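Local coordinates for protein ribonucleoside-diphosphate reductase (Pseudomonas aeruginosa, PDB 5IM3) that probably reduces ribonucleoside diphosphates to the deoxyribonucleotides needed for DNA synthesis and binds dATP as an allosteric nucleotide, at residues Q714-L717 against W718-G721; G721-P724 against I725-E728; P752-E755 against R756-G760. One frame throughout, in Å; residues are numbered along the deposited sequence.

Contact 1: residues Q714-L717 against W718-G721; sequences QGSL and WSQG
A type I beta turn from W718 to G721, in the loop that leads from helix 679-707 to helix 724-735 of the barrel domain, folds back on the residues just before it, and Q720 reaches from the turn to the carbonyl of G715. Its amide NE2 gives G715 O a hydrogen bond of 3.1 Å; the acceptor lies almost exactly in the amide plane of Q720, but the nitrogen stands above the carbonyl plane, 39° out of it. With CG beside the backbone N (chi1 -52°) and the chain extended beyond it, the side chain runs back past S716 O, which CG approaches to 3.5 Å. The same S716 O takes the backbone N of Q720 in its carbonyl plane at 3.2 Å, while L717 O receives that N-H only weakly.

S716 OG sits between its own N and carbonyl carbon (chi1 59°), close to the turn. It accepts a weak bond from S719 N, 3.4 Å away, and is itself tied to F713 O, to which S719 OG is also bonded. The indole of W718 packs on P574, Y710 and I761, with NE1 bonded to S764 O. What it offers S716 is an edge of the ring: S716 OG lies near the indole plane, 3.7 Å from W718 CD1.

Contact 2: residues G721-P724 against I725-E728; sequences GILP and IDSE
The carboxylate of D726 is the flat group here: at its edge the oxygen OD2 receives the N-H of L723 at 3.3 Å, on the anti lone pair, with a fairly straight N-H...O angle of 161°. OD2 also meets R754 NH2 in a salt bridge, which probably favours the charged form of the acid. The aspartate lies alongside L723, pointing the same way, and the nearest carbons of L723 to OD2 are CB, at 4.0 Å, and CG. I722 crosses the aspartate at an angle and rests its CG2 branch on D726 CB, 3.7 Å away.

All this is the start of helix 724-735. L723 holds the N-cap position, P724 occupies the first turn, where a residue without an N-H costs no helical bond, and D726 three residues on returns a side-chain bond to the cap residue's N-H, the half of a capping box that the backbone of L723 can supply.

L723 O is gripped twice by S727. The backbone N comes nearly along the C=O axis at 2.8 Å, opening the run of i to i+4 helical bonds that E728 N continues to P724 O. The hydroxyl, placed beside its own backbone N (chi1 -59°), donates from well above the carbonyl plane, with S727 OG 3.2 Å from L723 O. L723 CB and I725 CG2 make an apolar contact at 4.3 Å.

Contact 3: residues P752-E755 against R756-G760; sequences PLRE and RVQKG
V757 presses its CG1 branch into the backbone of the preceding turn, 3.1 Å from R754 O and 3.3 Å from L753 O. That branch stands between the valine's own N and carbonyl carbon (chi1 61°), which brings it close to both oxygens. V757 N bonds to L753 O at 3.1 Å, and the valine side chain is further covered by W718 and L723, so this flank is closely filled. R756 is held too, by salt bridges to D702 and D705 on helix 679-707, where it also touches Q698 and C701.

Toward G760 the bonding of helix 751-757 weakens. R756 N reaches P752 O weakly, Q758 N makes only a weak i to i+3 bond to E755 O, and a type I turn spans V757 to G760, which leaves helical angles at positive phi.

The exposed flank is looser. Q758, extended beyond CG, swings NE2 back to R754 O for a 3.0 Å hydrogen bond, the donor above the carbonyl plane. The side chains of Q758 and R754, the latter held by D726, pass at a slant, amide and guanidinium planes 64° apart. E755 and K759 are exposed and do not pair with each other: E755 OE1 is 6.4 Å from K759 NZ.

In the fold
From the N terminus, helix 679-707 gives way to the loop that holds contact 1, a local turn that hands over to contact 2 through the shared G721; L717 O probably bonds I722 N at the junction. Contact 2 then starts helix 724-735, and contact 3 follows later in the chain on helix 751-757. Each is a local closure, so the three lie in series and none encloses another. In space they meet: a salt bridge ties helix 724-735 to helix 751-757, W718 rests on L723, P724 and V757, and Q758 packs against the G721 backbone. R756 ties helix 751-757 back to helix 679-707.

Contact 1: residues Q714-L717 against W718-G721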
loop_
_atom_site.group_PDB
_atom_site.type_symbol
_atom_site.label_atom_id
_atom_site.label_comp_id
_atom_site.label_asym_id
_atom_site.label_seq_id
_atom_site.Cartn_x
_atom_site.Cartn_y
_atom_site.Cartn_z
ATOM N N GLN A 714 26.323 -14.731 -54.909
ATOM C CA GLN A 714 26.565 -13.529 -55.693
ATOM C C GLN A 714 25.636 -12.407 -55.238
ATOM O O GLN A 714 24.409 -12.523 -55.337
ATOM C CB GLN A 714 26.371 -13.833 -57.180
ATOM C CG GLN A 714 27.353 -14.878 -57.723
ATOM C CD GLN A 714 27.014 -15.355 -59.130
ATOM O OE1 GLN A 714 26.058 -14.882 -59.748
ATOM N NE2 GLN A 714 27.803 -16.300 -59.642
ATOM N N GLY A 715 26.226 -11.326 -54.729
ATOM C CA GLY A 715 25.495 -10.180 -54.232
ATOM C C GLY A 715 25.480 -10.061 -52.723
ATOM O O GLY A 715 25.200 -8.973 -52.201
ATOM N N SER A 716 25.766 -11.147 -52.009
ATOM C CA SER A 716 25.792 -11.113 -50.555
ATOM C C SER A 716 26.883 -10.168 -50.060
ATOM O O SER A 716 27.782 -9.767 -50.805
ATOM C CB SER A 716 26.035 -12.514 -49.998
ATOM O OG SER A 716 27.270 -13.036 -50.469
ATOM N N LEU A 717 26.797 -9.810 -48.776
ATOM C CA LEU A 717 27.868 -9.029 -48.166
ATOM C C LEU A 717 29.207 -9.732 -48.326
ATOM O O LEU A 717 30.239 -9.081 -48.527
ATOM C CB LEU A 717 27.575 -8.778 -46.686
ATOM C CG LEU A 717 26.401 -7.852 -46.346
ATOM C CD1 LEU A 717 26.304 -7.682 -44.838
ATOM C CD2 LEU A 717 26.541 -6.498 -47.018
ATOM N N TRP A 718 29.209 -11.064 -48.256
ATOM C CA TRP A 718 30.449 -11.806 -48.452
ATOM C C TRP A 718 31.048 -11.512 -49.821
ATOM O O TRP A 718 32.271 -11.390 -49.958
ATOM C CB TRP A 718 30.197 -13.305 -48.296
ATOM C CG TRP A 718 29.440 -13.695 -47.063
ATOM C CD1 TRP A 718 28.157 -14.157 -47.007
ATOM C CD2 TRP A 718 29.921 -13.683 -45.711
ATOM N NE1 TRP A 718 27.811 -14.436 -45.708
ATOM C CE2 TRP A 718 28.873 -14.149 -44.892
ATOM C CE3 TRP A 718 31.135 -13.323 -45.113
ATOM C CZ2 TRP A 718 28.999 -14.261 -43.508
ATOM C CZ3 TRP A 718 31.256 -13.435 -43.737
ATOM C CH2 TRP A 718 30.194 -13.900 -42.951
ATOM N N SER A 719 30.201 -11.400 -50.848
ATOM C CA SER A 719 30.686 -11.055 -52.182
ATOM C C SER A 719 31.309 -9.669 -52.203
ATOM O O SER A 719 32.238 -9.416 -52.976
ATOM C CB SER A 719 29.542 -11.117 -53.198
ATOM O OG SER A 719 28.942 -12.399 -53.232
ATOM N N GLN A 720 30.805 -8.761 -51.376
ATOM C CA GLN A 720 31.283 -7.388 -51.332
ATOM C C GLN A 720 32.457 -7.201 -50.385
ATOM O O GLN A 720 32.910 -6.069 -50.199
ATOM C CB GLN A 720 30.146 -6.453 -50.917
ATOM C CG GLN A 720 28.879 -6.611 -51.731
ATOM C CD GLN A 720 27.735 -5.800 -51.161
ATOM O OE1 GLN A 720 27.931 -4.684 -50.679
ATOM N NE2 GLN A 720 26.534 -6.364 -51.196
ATOM N N GLY A 721 32.952 -8.276 -49.779
ATOM C CA GLY A 721 34.031 -8.151 -48.820
ATOM C C GLY A 721 33.635 -7.433 -47.550
ATOM O O GLY A 721 34.489 -6.825 -46.898
#

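Contact 2: residues G721-P724 against I725-E728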
loop_
_atom_site.group_PDB
_atom_site.type_symbol
_atom_site.label_atom_id
_atom_site.label_comp_id
_atom_site.label_asym_id
_atom_site.label_seq_id
_atom_site.Cartn_x
_atom_site.Cartn_y
_atom_site.Cartn_z
ATOM N N GLY A 721 32.952 -8.276 -49.779
ATOM C CA GLY A 721 34.031 -8.151 -48.820
ATOM C C GLY A 721 33.635 -7.433 -47.550
ATOM O O GLY A 721 34.489 -6.825 -46.898
ATOM N N ILE A 722 32.359 -7.481 -47.183
ATOM C CA ILE A 722 31.859 -6.844 -45.971
ATOM C C ILE A 722 31.628 -7.957 -44.957
ATOM O O ILE A 722 30.610 -8.655 -45.000
ATOM C CB ILE A 722 30.587 -6.035 -46.232
ATOM C CG1 ILE A 722 30.858 -4.960 -47.287
ATOM C CG2 ILE A 722 30.090 -5.397 -44.937
ATOM C CD1 ILE A 722 29.624 -4.193 -47.720
ATOM N N LEU A 723 32.584 -8.129 -44.047
ATOM C CA LEU A 723 32.517 -9.135 -42.999
ATOM C C LEU A 723 31.739 -8.573 -41.818
ATOM O O LEU A 723 31.356 -7.396 -41.838
ATOM C CB LEU A 723 33.927 -9.556 -42.577
ATOM C CG LEU A 723 34.876 -9.889 -43.727
ATOM C CD1 LEU A 723 36.230 -10.336 -43.204
ATOM C CD2 LEU A 723 34.281 -10.953 -44.623
ATOM N N PRO A 724 31.465 -9.373 -40.781
ATOM C CA PRO A 724 30.743 -8.822 -39.620
ATOM C C PRO A 724 31.410 -7.599 -39.016
ATOM O O PRO A 724 30.717 -6.643 -38.647
ATOM C CB PRO A 724 30.713 -10.008 -38.646
ATOM C CG PRO A 724 30.694 -11.196 -39.529
ATOM C CD PRO A 724 31.570 -10.840 -40.707
ATOM N N ILE A 725 32.740 -7.596 -38.903
ATOM C CA ILE A 725 33.421 -6.436 -38.335
ATOM C C ILE A 725 33.147 -5.195 -39.171
ATOM O O ILE A 725 33.051 -4.083 -38.636
ATOM C CB ILE A 725 34.934 -6.711 -38.208
ATOM C CG1 ILE A 725 35.632 -5.574 -37.453
ATOM C CG2 ILE A 725 35.566 -6.915 -39.583
ATOM C CD1 ILE A 725 35.184 -5.422 -36.009
ATOM N N ASP A 726 33.016 -5.358 -40.489
ATOM C CA ASP A 726 32.656 -4.243 -41.356
ATOM C C ASP A 726 31.176 -3.893 -41.249
ATOM O O ASP A 726 30.811 -2.722 -41.395
ATOM C CB ASP A 726 33.023 -4.573 -42.804
ATOM C CG ASP A 726 34.512 -4.807 -42.987
ATOM O OD1 ASP A 726 35.309 -3.974 -42.508
ATOM O OD2 ASP A 726 34.887 -5.826 -43.606
ATOM N N SER A 727 30.317 -4.884 -40.996
ATOM C CA SER A 727 28.902 -4.602 -40.769
ATOM C C SER A 727 28.711 -3.640 -39.602
ATOM O O SER A 727 27.856 -2.749 -39.656
ATOM C CB SER A 727 28.140 -5.902 -40.510
ATOM O OG SER A 727 28.252 -6.805 -41.591
ATOM N N GLU A 728 29.492 -3.811 -38.531
ATOM C CA GLU A 728 29.404 -2.900 -37.392
ATOM C C GLU A 728 29.707 -1.469 -37.809
ATOM O O GLU A 728 29.021 -0.533 -37.385
ATOM C CB GLU A 728 30.368 -3.336 -36.286
ATOM C CG GLU A 728 29.896 -4.514 -35.459
ATOM C CD GLU A 728 28.911 -4.121 -34.374
ATOM O OE1 GLU A 728 29.153 -4.464 -33.198
ATOM O OE2 GLU A 728 27.893 -3.471 -34.694
#

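Contact 3: residues P752-E755 against R756-G760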
loop_
_atom_site.group_PDB
_atom_site.type_symbol
_atom_site.label_atom_id
_atom_site.label_comp_id
_atom_site.label_asym_id
_atom_site.label_seq_id
_atom_site.Cartn_x
_atom_site.Cartn_y
_atom_site.Cartn_z
ATOM N N PRO A 752 43.589 -10.551 -45.652
ATOM C CA PRO A 752 43.705 -11.716 -46.544
ATOM C C PRO A 752 42.438 -12.549 -46.604
ATOM O O PRO A 752 42.084 -13.050 -47.679
ATOM C CB PRO A 752 44.876 -12.507 -45.940
ATOM C CG PRO A 752 45.620 -11.522 -45.101
ATOM C CD PRO A 752 44.572 -10.606 -44.557
ATOM N N LEU A 753 41.747 -12.722 -45.476
ATOM C CA LEU A 753 40.503 -13.484 -45.487
ATOM C C LEU A 753 39.378 -12.706 -46.158
ATOM O O LEU A 753 38.514 -13.307 -46.808
ATOM C CB LEU A 753 40.111 -13.867 -44.060
ATOM C CG LEU A 753 38.911 -14.808 -43.928
ATOM C CD1 LEU A 753 39.178 -16.135 -44.627
ATOM C CD2 LEU A 753 38.566 -15.035 -42.462
ATOM N N ARG A 754 39.369 -11.378 -46.018
ATOM C CA ARG A 754 38.391 -10.561 -46.724
ATOM C C ARG A 754 38.525 -10.694 -48.236
ATOM O O ARG A 754 37.571 -10.393 -48.961
ATOM C CB ARG A 754 38.537 -9.092 -46.310
ATOM C CG ARG A 754 37.520 -8.150 -46.954
ATOM C CD ARG A 754 37.687 -6.717 -46.467
ATOM N NE ARG A 754 37.261 -6.554 -45.078
ATOM C CZ ARG A 754 38.076 -6.573 -44.026
ATOM N NH1 ARG A 754 39.382 -6.744 -44.183
ATOM N NH2 ARG A 754 37.582 -6.417 -42.805
ATOM N N GLU A 755 39.683 -11.143 -48.726
ATOM C CA GLU A 755 39.862 -11.342 -50.158
ATOM C C GLU A 755 39.319 -12.697 -50.595
ATOM O O GLU A 755 38.584 -12.789 -51.585
ATOM C CB GLU A 755 41.341 -11.213 -50.524
ATOM C CG GLU A 755 41.616 -11.170 -52.019
ATOM C CD GLU A 755 43.097 -11.208 -52.341
ATOM O OE1 GLU A 755 43.860 -11.820 -51.562
ATOM O OE2 GLU A 755 43.499 -10.625 -53.369
ATOM N N ARG A 756 39.667 -13.762 -49.865
ATOM C CA ARG A 756 39.230 -15.099 -50.259
ATOM C C ARG A 756 37.720 -15.252 -50.157
ATOM O O ARG A 756 37.128 -16.033 -50.912
ATOM C CB ARG A 756 39.918 -16.165 -49.405
ATOM C CG ARG A 756 39.412 -17.584 -49.684
ATOM C CD ARG A 756 40.505 -18.633 -49.538
ATOM N NE ARG A 756 40.624 -19.145 -48.174
ATOM C CZ ARG A 756 40.316 -20.383 -47.791
ATOM N NH1 ARG A 756 39.860 -21.281 -48.656
ATOM N NH2 ARG A 756 40.477 -20.730 -46.522
ATOM N N VAL A 757 37.084 -14.532 -49.234
ATOM C CA VAL A 757 35.639 -14.659 -49.076
ATOM C C VAL A 757 34.925 -14.175 -50.330
ATOM O O VAL A 757 33.913 -14.751 -50.747
ATOM C CB VAL A 757 35.167 -13.897 -47.825
ATOM C CG1 VAL A 757 35.490 -12.420 -47.944
ATOM C CG2 VAL A 757 33.681 -14.090 -47.614
ATOM N N GLN A 758 35.440 -13.115 -50.959
ATOM C CA GLN A 758 34.786 -12.577 -52.146
ATOM C C GLN A 758 34.775 -13.576 -53.293
ATOM O O GLN A 758 33.992 -13.414 -54.234
ATOM C CB GLN A 758 35.472 -11.280 -52.581
ATOM C CG GLN A 758 35.409 -10.183 -51.531
ATOM C CD GLN A 758 36.141 -8.927 -51.949
ATOM O OE1 GLN A 758 36.037 -8.485 -53.090
ATOM N NE2 GLN A 758 36.895 -8.349 -51.023
ATOM N N LYS A 759 35.619 -14.607 -53.232
ATOM C CA LYS A 759 35.636 -15.648 -54.248
ATOM C C LYS A 759 34.582 -16.723 -54.013
ATOM O O LYS A 759 34.305 -17.504 -54.929
ATOM C CB LYS A 759 37.026 -16.285 -54.309
ATOM C CG LYS A 759 38.091 -15.352 -54.877
ATOM C CD LYS A 759 39.461 -15.588 -54.253
ATOM C CE LYS A 759 40.009 -16.970 -54.563
ATOM N NZ LYS A 759 41.320 -17.196 -53.894
ATOM N N GLY A 760 33.986 -16.783 -52.823
ATOM C CA GLY A 760 32.927 -17.738 -52.558
ATOM C C GLY A 760 33.004 -18.376 -51.188
ATOM O O GLY A 760 34.088 -18.755 -50.732
#